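Local atomic coordinates of kinetochore protein Mis16 (Schizosaccharomyces japonicus, PDB entry 4XYH), a protein that is a WD40-repeat beta-propeller protein that recognises histone H4 and the CENP-A-specific chaperone Scm3, and so probably takes part in loading CENP-A at centromeres. Residues D123-E131 with F159-V170; P227-T235 with D264-A273. All coordinates share one frame; numbering follows the deposited sequence.

Contact 1: residues D123-E131 with F159-V170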
loop_
_atom_site.group_PDB
_atom_site.type_symbol
_atom_site.label_atom_id
_atom_site.label_comp_id
_atom_site.label_asym_id
_atom_site.label_seq_id
_atom_site.Cartn_x
_atom_site.Cartn_y
_atom_site.Cartn_z
ATOM N N ASP A 123 -19.760 -1.864 -5.705
ATOM C CA ASP A 123 -20.247 -3.174 -5.302
ATOM C C ASP A 123 -19.218 -4.290 -5.578
ATOM O O ASP A 123 -18.333 -4.151 -6.424
ATOM C CB ASP A 123 -21.601 -3.461 -5.973
ATOM C CG ASP A 123 -21.471 -4.189 -7.300
ATOM O OD1 ASP A 123 -21.129 -3.527 -8.308
ATOM O OD2 ASP A 123 -21.747 -5.417 -7.336
ATOM N N ILE A 124 -19.326 -5.374 -4.810
ATOM C CA ILE A 124 -18.429 -6.522 -4.917
ATOM C C ILE A 124 -18.884 -7.487 -5.994
ATOM O O ILE A 124 -19.939 -8.098 -5.863
ATOM C CB ILE A 124 -18.349 -7.300 -3.591
ATOM C CG1 ILE A 124 -18.034 -6.363 -2.420
ATOM C CG2 ILE A 124 -17.336 -8.417 -3.697
ATOM C CD1 ILE A 124 -16.612 -5.857 -2.387
ATOM N N VAL A 125 -18.085 -7.653 -7.043
ATOM C CA VAL A 125 -18.497 -8.491 -8.158
ATOM C C VAL A 125 -17.901 -9.893 -8.149
ATOM O O VAL A 125 -18.398 -10.777 -8.840
ATOM C CB VAL A 125 -18.153 -7.816 -9.486
ATOM C CG1 VAL A 125 -18.896 -6.497 -9.579
ATOM C CG2 VAL A 125 -16.648 -7.603 -9.600
ATOM N N GLN A 126 -16.838 -10.111 -7.383
ATOM C CA GLN A 126 -16.262 -11.451 -7.290
ATOM C C GLN A 126 -15.583 -11.671 -5.943
ATOM O O GLN A 126 -14.877 -10.793 -5.425
ATOM C CB GLN A 126 -15.271 -11.708 -8.432
ATOM C CG GLN A 126 -14.991 -13.184 -8.626
ATOM C CD GLN A 126 -14.181 -13.502 -9.880
ATOM O OE1 GLN A 126 -13.055 -13.035 -10.042
ATOM N NE2 GLN A 126 -14.750 -14.315 -10.767
ATOM N N LYS A 127 -15.819 -12.845 -5.369
ATOM C CA LYS A 127 -15.206 -13.214 -4.103
ATOM C C LYS A 127 -14.569 -14.564 -4.290
ATOM O O LYS A 127 -15.210 -15.498 -4.785
ATOM C CB LYS A 127 -16.233 -13.254 -2.967
ATOM C CG LYS A 127 -17.045 -11.978 -2.870
ATOM C CD LYS A 127 -17.652 -11.764 -1.499
ATOM C CE LYS A 127 -18.821 -12.680 -1.264
ATOM N NZ LYS A 127 -19.221 -12.654 0.181
ATOM N N ILE A 128 -13.306 -14.671 -3.910
ATOM C CA ILE A 128 -12.598 -15.926 -4.070
ATOM C C ILE A 128 -12.123 -16.414 -2.717
ATOM O O ILE A 128 -11.530 -15.647 -1.967
ATOM C CB ILE A 128 -11.396 -15.778 -5.023
ATOM C CG1 ILE A 128 -11.834 -15.100 -6.326
ATOM C CG2 ILE A 128 -10.750 -17.137 -5.257
ATOM C CD1 ILE A 128 -10.748 -14.295 -7.006
ATOM N N HIS A 129 -12.369 -17.688 -2.409
ATOM C CA HIS A 129 -11.907 -18.262 -1.141
ATOM C C HIS A 129 -10.414 -18.033 -0.939
ATOM O O HIS A 129 -9.602 -18.278 -1.841
ATOM C CB HIS A 129 -12.226 -19.757 -1.051
ATOM C CG HIS A 129 -13.677 -20.042 -0.807
ATOM N ND1 HIS A 129 -14.123 -21.196 -0.199
ATOM C CD2 HIS A 129 -14.785 -19.309 -1.079
ATOM C CE1 HIS A 129 -15.442 -21.155 -0.098
ATOM N NE2 HIS A 129 -15.866 -20.023 -0.629
ATOM N N HIS A 130 -10.087 -17.552 0.258
ATOM C CA HIS A 130 -8.730 -17.215 0.668
ATOM C C HIS A 130 -8.437 -17.785 2.063
ATOM O O HIS A 130 -9.288 -17.719 2.954
ATOM C CB HIS A 130 -8.548 -15.691 0.660
ATOM C CG HIS A 130 -7.140 -15.248 0.907
ATOM N ND1 HIS A 130 -6.632 -15.074 2.182
ATOM C CD2 HIS A 130 -6.137 -14.941 0.053
ATOM C CE1 HIS A 130 -5.374 -14.679 2.092
ATOM N NE2 HIS A 130 -5.042 -14.591 0.815
ATOM N N GLU A 131 -7.245 -18.348 2.241
ATOM C CA GLU A 131 -6.818 -18.906 3.536
ATOM C C GLU A 131 -6.239 -17.853 4.479
ATOM O O GLU A 131 -5.159 -17.316 4.247
ATOM C CB GLU A 131 -5.775 -20.014 3.340
ATOM C CG GLU A 131 -6.258 -21.170 2.494
ATOM C CD GLU A 131 -5.381 -22.418 2.621
ATOM O OE1 GLU A 131 -4.184 -22.311 2.989
ATOM O OE2 GLU A 131 -5.904 -23.519 2.343
ATOM N N PHE A 159 -3.355 -16.379 -7.483
ATOM C CA PHE A 159 -4.674 -16.565 -8.079
ATOM C C PHE A 159 -4.607 -16.162 -9.542
ATOM O O PHE A 159 -4.009 -15.139 -9.866
ATOM C CB PHE A 159 -5.733 -15.718 -7.365
ATOM C CG PHE A 159 -5.891 -16.023 -5.897
ATOM C CD1 PHE A 159 -4.966 -15.552 -4.969
ATOM C CD2 PHE A 159 -6.990 -16.746 -5.434
ATOM C CE1 PHE A 159 -5.128 -15.812 -3.612
ATOM C CE2 PHE A 159 -7.151 -17.007 -4.079
ATOM C CZ PHE A 159 -6.216 -16.532 -3.169
ATOM N N ASP A 160 -5.200 -16.958 -10.428
ATOM C CA ASP A 160 -5.310 -16.583 -11.840
ATOM C C ASP A 160 -6.779 -16.292 -12.185
ATOM O O ASP A 160 -7.560 -17.229 -12.352
ATOM C CB ASP A 160 -4.753 -17.710 -12.724
ATOM C CG ASP A 160 -4.759 -17.361 -14.206
ATOM O OD1 ASP A 160 -5.313 -16.310 -14.614
ATOM O OD2 ASP A 160 -4.195 -18.153 -14.981
ATOM N N LEU A 161 -7.149 -15.010 -12.276
ATOM C CA LEU A 161 -8.558 -14.624 -12.407
ATOM C C LEU A 161 -9.158 -15.098 -13.731
ATOM O O LEU A 161 -10.371 -15.248 -13.874
ATOM C CB LEU A 161 -8.724 -13.105 -12.267
ATOM C CG LEU A 161 -8.292 -12.498 -10.915
ATOM C CD1 LEU A 161 -8.639 -11.001 -10.766
ATOM C CD2 LEU A 161 -8.845 -13.300 -9.769
ATOM N N ASN A 162 -8.287 -15.353 -14.691
ATOM C CA ASN A 162 -8.699 -15.806 -16.003
ATOM C C ASN A 162 -9.330 -17.200 -16.031
ATOM O O ASN A 162 -9.940 -17.584 -17.022
ATOM C CB ASN A 162 -7.490 -15.767 -16.951
ATOM C CG ASN A 162 -7.879 -16.037 -18.376
ATOM O OD1 ASN A 162 -8.787 -15.399 -18.912
ATOM N ND2 ASN A 162 -7.208 -17.001 -18.998
ATOM N N LEU A 163 -9.147 -17.968 -14.967
ATOM C CA LEU A 163 -9.702 -19.317 -14.894
ATOM C C LEU A 163 -11.149 -19.304 -14.404
ATOM O O LEU A 163 -11.784 -20.336 -14.338
ATOM C CB LEU A 163 -8.868 -20.204 -13.958
ATOM C CG LEU A 163 -7.387 -20.433 -14.286
ATOM C CD1 LEU A 163 -6.734 -21.319 -13.219
ATOM C CD2 LEU A 163 -7.279 -21.086 -15.650
ATOM N N TYR A 164 -11.657 -18.138 -14.027
ATOM C CA TYR A 164 -13.003 -18.042 -13.483
ATOM C C TYR A 164 -13.549 -16.623 -13.592
ATOM O O TYR A 164 -13.872 -15.989 -12.589
ATOM C CB TYR A 164 -13.037 -18.533 -12.023
ATOM C CG TYR A 164 -11.793 -18.264 -11.182
ATOM C CD1 TYR A 164 -11.563 -17.015 -10.621
ATOM C CD2 TYR A 164 -10.865 -19.273 -10.935
ATOM C CE1 TYR A 164 -10.438 -16.773 -9.855
ATOM C CE2 TYR A 164 -9.740 -19.051 -10.163
ATOM C CZ TYR A 164 -9.530 -17.795 -9.627
ATOM O OH TYR A 164 -8.423 -17.548 -8.859
ATOM N N ARG A 165 -13.645 -16.143 -14.826
ATOM C CA ARG A 165 -14.181 -14.818 -15.119
ATOM C C ARG A 165 -15.609 -14.581 -14.696
ATOM O O ARG A 165 -15.955 -13.484 -14.292
ATOM C CB ARG A 165 -14.098 -14.537 -16.617
ATOM C CG ARG A 165 -12.692 -14.534 -17.152
ATOM C CD ARG A 165 -12.338 -13.197 -17.760
ATOM N NE ARG A 165 -10.972 -13.235 -18.265
ATOM C CZ ARG A 165 -9.956 -12.557 -17.745
ATOM N NH1 ARG A 165 -10.145 -11.750 -16.709
ATOM N NH2 ARG A 165 -8.751 -12.679 -18.273
ATOM N N GLU A 166 -16.455 -15.592 -14.801
ATOM C CA GLU A 166 -17.880 -15.346 -14.658
ATOM C C GLU A 166 -18.423 -15.657 -13.278
ATOM O O GLU A 166 -19.443 -15.101 -12.876
ATOM C CB GLU A 166 -18.640 -16.140 -15.729
ATOM C CG GLU A 166 -18.092 -15.956 -17.157
ATOM C CD GLU A 166 -18.108 -14.500 -17.610
ATOM O OE1 GLU A 166 -18.934 -13.701 -17.097
ATOM O OE2 GLU A 166 -17.274 -14.145 -18.473
ATOM N N GLN A 167 -17.733 -16.528 -12.547
ATOM C CA GLN A 167 -18.198 -16.953 -11.230
ATOM C C GLN A 167 -18.209 -15.800 -10.211
ATOM O O GLN A 167 -17.166 -15.198 -9.941
ATOM C CB GLN A 167 -17.323 -18.091 -10.701
ATOM C CG GLN A 167 -17.413 -19.409 -11.445
ATOM C CD GLN A 167 -16.539 -19.474 -12.680
ATOM O OE1 GLN A 167 -16.042 -18.456 -13.175
ATOM N NE2 GLN A 167 -16.347 -20.688 -13.191
ATOM N N PRO A 168 -19.387 -15.487 -9.643
ATOM C CA PRO A 168 -19.475 -14.460 -8.593
ATOM C C PRO A 168 -18.735 -14.897 -7.329
ATOM O O PRO A 168 -18.238 -14.055 -6.584
ATOM C CB PRO A 168 -20.980 -14.337 -8.303
ATOM C CG PRO A 168 -21.666 -15.184 -9.283
ATOM C CD PRO A 168 -20.679 -16.134 -9.898
ATOM N N ILE A 169 -18.694 -16.205 -7.086
ATOM C CA ILE A 169 -18.009 -16.758 -5.923
ATOM C C ILE A 169 -17.173 -17.941 -6.374
ATOM O O ILE A 169 -17.660 -18.832 -7.063
ATOM C CB ILE A 169 -18.991 -17.191 -4.816
ATOM C CG1 ILE A 169 -19.831 -15.992 -4.356
ATOM C CG2 ILE A 169 -18.238 -17.788 -3.622
ATOM C CD1 ILE A 169 -20.614 -16.232 -3.073
ATOM N N VAL A 170 -15.903 -17.922 -6.001
ATOM C CA VAL A 170 -14.942 -18.922 -6.435
ATOM C C VAL A 170 -14.468 -19.787 -5.253
ATOM O O VAL A 170 -13.591 -19.378 -4.474
ATOM C CB VAL A 170 -13.751 -18.243 -7.105
ATOM C CG1 VAL A 170 -12.697 -19.286 -7.555
ATOM C CG2 VAL A 170 -14.239 -17.387 -8.271
HETATM O O HOH W 1 -12.276 -13.072 -12.504
#

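Contact 2: residues P227-T235 with D264-A273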
loop_
_atom_site.group_PDB
_atom_site.type_symbol
_atom_site.label_atom_id
_atom_site.label_comp_id
_atom_site.label_asym_id
_atom_site.label_seq_id
_atom_site.Cartn_x
_atom_site.Cartn_y
_atom_site.Cartn_z
ATOM N N PRO A 227 10.919 -20.848 -2.541
ATOM C CA PRO A 227 11.548 -19.604 -2.992
ATOM C C PRO A 227 12.799 -19.850 -3.813
ATOM O O PRO A 227 13.434 -20.874 -3.671
ATOM C CB PRO A 227 11.888 -18.876 -1.693
ATOM C CG PRO A 227 11.818 -19.927 -0.604
ATOM C CD PRO A 227 10.847 -20.960 -1.070
ATOM N N VAL A 228 13.117 -18.903 -4.683
ATOM C CA VAL A 228 14.367 -18.882 -5.422
ATOM C C VAL A 228 15.519 -18.367 -4.537
ATOM O O VAL A 228 16.639 -18.864 -4.614
ATOM C CB VAL A 228 14.202 -18.019 -6.691
ATOM C CG1 VAL A 228 15.510 -17.444 -7.149
ATOM C CG2 VAL A 228 13.520 -18.837 -7.792
ATOM N N SER A 229 15.235 -17.386 -3.682
ATOM C CA SER A 229 16.213 -16.909 -2.704
ATOM C C SER A 229 15.517 -16.595 -1.387
ATOM O O SER A 229 14.335 -16.223 -1.368
ATOM C CB SER A 229 16.938 -15.655 -3.198
ATOM O OG SER A 229 17.261 -15.761 -4.564
ATOM N N VAL A 230 16.223 -16.750 -0.274
ATOM C CA VAL A 230 15.704 -16.170 0.955
ATOM C C VAL A 230 16.836 -15.461 1.691
ATOM O O VAL A 230 17.950 -15.978 1.822
ATOM C CB VAL A 230 14.956 -17.228 1.840
ATOM C CG1 VAL A 230 14.969 -18.614 1.207
ATOM C CG2 VAL A 230 15.450 -17.252 3.230
ATOM N N TYR A 231 16.557 -14.225 2.085
ATOM C CA TYR A 231 17.545 -13.370 2.719
ATOM C C TYR A 231 17.217 -13.163 4.186
ATOM O O TYR A 231 16.063 -12.907 4.554
ATOM C CB TYR A 231 17.619 -12.015 2.013
ATOM C CG TYR A 231 17.959 -12.090 0.544
ATOM C CD1 TYR A 231 19.129 -12.693 0.108
ATOM C CD2 TYR A 231 17.116 -11.530 -0.410
ATOM C CE1 TYR A 231 19.441 -12.756 -1.244
ATOM C CE2 TYR A 231 17.412 -11.591 -1.748
ATOM C CZ TYR A 231 18.574 -12.204 -2.166
ATOM O OH TYR A 231 18.871 -12.255 -3.517
ATOM N N HIS A 232 18.236 -13.289 5.025
ATOM C CA HIS A 232 18.095 -12.989 6.435
ATOM C C HIS A 232 18.960 -11.784 6.809
ATOM O O HIS A 232 20.094 -11.935 7.242
ATOM C CB HIS A 232 18.466 -14.204 7.268
ATOM C CG HIS A 232 17.584 -15.381 7.018
ATOM N ND1 HIS A 232 17.909 -16.383 6.131
ATOM C CD2 HIS A 232 16.358 -15.700 7.516
ATOM C CE1 HIS A 232 16.937 -17.281 6.104
ATOM N NE2 HIS A 232 15.984 -16.880 6.931
ATOM N N ARG A 233 18.413 -10.584 6.636
ATOM C CA ARG A 233 19.188 -9.357 6.781
ATOM C C ARG A 233 18.523 -8.369 7.732
ATOM O O ARG A 233 18.991 -7.254 7.916
ATOM C CB ARG A 233 19.400 -8.722 5.412
ATOM C CG ARG A 233 20.087 -9.671 4.435
ATOM C CD ARG A 233 20.429 -9.010 3.113
ATOM N NE ARG A 233 21.244 -9.891 2.284
ATOM C CZ ARG A 233 21.267 -9.866 0.956
ATOM N NH1 ARG A 233 20.517 -8.997 0.290
ATOM N NH2 ARG A 233 22.040 -10.712 0.293
ATOM N N HIS A 234 17.421 -8.781 8.334
ATOM C CA HIS A 234 16.743 -7.917 9.284
ATOM C C HIS A 234 16.667 -8.600 10.643
ATOM O O HIS A 234 16.736 -9.822 10.735
ATOM C CB HIS A 234 15.347 -7.546 8.782
ATOM C CG HIS A 234 15.348 -6.503 7.703
ATOM N ND1 HIS A 234 15.605 -5.170 7.959
ATOM C CD2 HIS A 234 15.111 -6.593 6.373
ATOM C CE1 HIS A 234 15.527 -4.487 6.828
ATOM N NE2 HIS A 234 15.231 -5.324 5.850
ATOM N N THR A 235 16.528 -7.809 11.697
ATOM C CA THR A 235 16.547 -8.360 13.045
ATOM C C THR A 235 15.171 -8.221 13.699
ATOM O O THR A 235 14.988 -8.550 14.870
ATOM C CB THR A 235 17.631 -7.684 13.905
ATOM O OG1 THR A 235 17.374 -6.281 13.980
ATOM C CG2 THR A 235 19.018 -7.887 13.276
ATOM N N ASP A 264 20.495 -6.624 -3.901
ATOM C CA ASP A 264 20.728 -7.055 -5.280
ATOM C C ASP A 264 20.326 -8.523 -5.418
ATOM O O ASP A 264 21.047 -9.414 -4.953
ATOM C CB ASP A 264 22.201 -6.861 -5.661
ATOM C CG ASP A 264 22.491 -7.189 -7.129
ATOM O OD1 ASP A 264 21.654 -7.842 -7.789
ATOM O OD2 ASP A 264 23.573 -6.800 -7.626
ATOM N N THR A 265 19.194 -8.782 -6.073
ATOM C CA THR A 265 18.636 -10.139 -6.087
ATOM C C THR A 265 19.414 -11.110 -6.979
ATOM O O THR A 265 19.103 -12.304 -7.018
ATOM C CB THR A 265 17.150 -10.147 -6.523
ATOM O OG1 THR A 265 17.012 -9.576 -7.835
ATOM C CG2 THR A 265 16.315 -9.362 -5.540
ATOM N N ARG A 266 20.433 -10.606 -7.672
ATOM C CA ARG A 266 21.306 -11.463 -8.467
ATOM C C ARG A 266 22.349 -12.173 -7.596
ATOM O O ARG A 266 22.946 -13.162 -8.004
ATOM C CB ARG A 266 21.992 -10.644 -9.562
ATOM C CG ARG A 266 21.055 -10.235 -10.691
ATOM C CD ARG A 266 21.646 -9.110 -11.521
ATOM N NE ARG A 266 22.249 -8.095 -10.665
ATOM C CZ ARG A 266 22.626 -6.888 -11.074
ATOM N NH1 ARG A 266 22.456 -6.529 -12.336
ATOM N NH2 ARG A 266 23.166 -6.034 -10.211
ATOM N N LEU A 267 22.555 -11.667 -6.390
ATOM C CA LEU A 267 23.568 -12.209 -5.490
ATOM C C LEU A 267 22.939 -13.232 -4.552
ATOM O O LEU A 267 21.770 -13.114 -4.190
ATOM C CB LEU A 267 24.230 -11.081 -4.694
ATOM C CG LEU A 267 25.410 -10.349 -5.342
ATOM C CD1 LEU A 267 25.251 -10.215 -6.843
ATOM C CD2 LEU A 267 25.604 -8.979 -4.715
ATOM N N PRO A 268 23.706 -14.257 -4.163
ATOM C CA PRO A 268 23.165 -15.262 -3.236
ATOM C C PRO A 268 23.010 -14.684 -1.825
ATOM O O PRO A 268 23.433 -13.547 -1.599
ATOM C CB PRO A 268 24.218 -16.374 -3.279
ATOM C CG PRO A 268 25.491 -15.651 -3.593
ATOM C CD PRO A 268 25.105 -14.537 -4.534
ATOM N N SER A 269 22.434 -15.437 -0.893
ATOM C CA SER A 269 22.147 -14.890 0.440
ATOM C C SER A 269 23.371 -14.826 1.345
ATOM O O SER A 269 23.341 -14.207 2.408
ATOM C CB SER A 269 21.056 -15.708 1.128
ATOM O OG SER A 269 21.382 -17.083 1.121
ATOM N N SER A 270 24.442 -15.486 0.933
ATOM C CA SER A 270 25.701 -15.391 1.652
ATOM C C SER A 270 26.231 -13.958 1.537
ATOM O O SER A 270 26.930 -13.465 2.425
ATOM C CB SER A 270 26.713 -16.405 1.104
ATOM O OG SER A 270 26.814 -16.314 -0.312
ATOM N N SER A 271 25.870 -13.290 0.443
ATOM C CA SER A 271 26.264 -11.905 0.222
ATOM C C SER A 271 25.571 -10.987 1.214
ATOM O O SER A 271 24.642 -11.388 1.914
ATOM C CB SER A 271 25.938 -11.460 -1.207
ATOM O OG SER A 271 26.606 -12.267 -2.168
ATOM N N SER A 272 26.039 -9.751 1.268
ATOM C CA SER A 272 25.458 -8.753 2.136
ATOM C C SER A 272 24.461 -7.894 1.367
ATOM O O SER A 272 24.422 -7.925 0.132
ATOM C CB SER A 272 26.557 -7.879 2.740
ATOM O OG SER A 272 27.441 -8.661 3.528
ATOM N N ALA A 273 23.644 -7.140 2.097
ATOM C CA ALA A 273 22.850 -6.086 1.480
ATOM C C ALA A 273 23.795 -5.149 0.738
ATOM O O ALA A 273 24.865 -4.830 1.253
ATOM C CB ALA A 273 22.054 -5.328 2.530
HETATM O O HOH W 2 16.812 -13.898 -6.305
HETATM O O HOH W 3 18.812 -18.212 -0.773
HETATM O O HOH W 4 21.509 -9.719 -2.317
#

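Contact 1: residues D123-E131 with F159-V170
The side-chain amide of Gln126 reaches into the loop 164-168 and gives its NE2 to two backbone carbonyls, Gln167 O at 2.7 Å and Tyr164 O at 2.6 Å. The first acceptor lies in the amide plane on a nearly straight bond (167° at the hydrogen); the second is tilted from that plane and more bent at the hydrogen. With CG anti to the backbone N (chi1 -162°) and the chain extended beyond it, the amide reaches that far, and its two bonds fix its rotation. On the other end of the amide, OE1 lies 2.6 Å from a water that is also close to Leu161 O. Next along the strand, Lys127 N bonds to Pro168 O, Lys127 O accepts from Val170 N, and His129 N donates to Val170 O, so 169-170 runs parallel to 123-130 as an edge strand of a mixed propeller-blade sheet. Along its other edge 123-130 pairs with 87-97, where Val125 and Gln126 both face Val91 in a classic beta bulge. Ile128 and Val170 point the same way and lie side by side, Ile128 CG2 touching Val170 CB at 3.7 Å. The CD1 methyl of Ile128 presses on Leu161 CD2 at 3.5 Å, a tight fit. It also meets Tyr164 CE1 at 3.8 Å, the Ile128 and Tyr164 side chains crossing at about a right angle. Val170 CG1 sits over the centre of one face of the Tyr164 ring, with Asp160 O over the rim of the other. Phe159 takes His129 O at its ring edge and meets the His130 ring rim to rim, planes at 16°. Farther out, Tyr164 OH bonds to Gln175, while His130 bonds to Gly132 and Thr149.

Contact 2: residues P227-T235 with D264-A273
Arg233 NH2 is held by two partners: it donates to Ser271 O at 3.1 Å, a bent bond that approaches from above the carbonyl plane, and to a water 2.8 Å away in the guanidinium plane, which in turn donates to Asp264 O. NH1 of the same group is held by His263. Arg233, extended from CG to NE, runs beside Tyr231, and its guanidinium is layered between that ring and the 272-273 backbone: Tyr231 CD1 lies over the rim of one face and Ser272 C over the centre of the opposite face. Tyr231 OH donates to the backbone carbonyl of Leu267, with Leu267 O at 3.1 Å, nearly in line with the C=O bond and near the plane of the phenol ring. The same hydroxyl rests 3.3 Å from Thr265 CA, while farther back along the ring CD1 meets Ser269 CB at 3.7 Å. Ser269 CB also packs against Val230 O. A second water bridges Ser229 OG and Thr265 O. Within the loop, Arg266 grips Asp264 side-on through NE and NH2, and Asp264 OD1 accepts from Arg266 N, closing an Asx turn. The contact thus joins strand 229-231, an edge strand of the sheet that includes 207-211, and the residues just after it to the loop linking strands 259-264 and 275-278 of the next antiparallel sheet.

Overall arrangement
From the N terminus, the helix 19-40 and the first strands lead into 123-130. In contact 1, 27 residues, with strands 136-140, 146-150 and the start of 156-160, separate the two segments; 169-170 then pairs with 123-130, and the chain thereby ties one five-stranded sheet to the next, whose strand 156-160 feeds the contact. Contact 2 opens later and closes a similar 28-residue loop around strands 238-243, 250-255 and 259-264, joining the sheet edged by 229-231 to its successor. The two loops follow in series, neither nesting nor crossing. They do not touch (centres 34 Å apart, nearest atoms about 16 Å), and each links its own pair of consecutive sheets in the propeller.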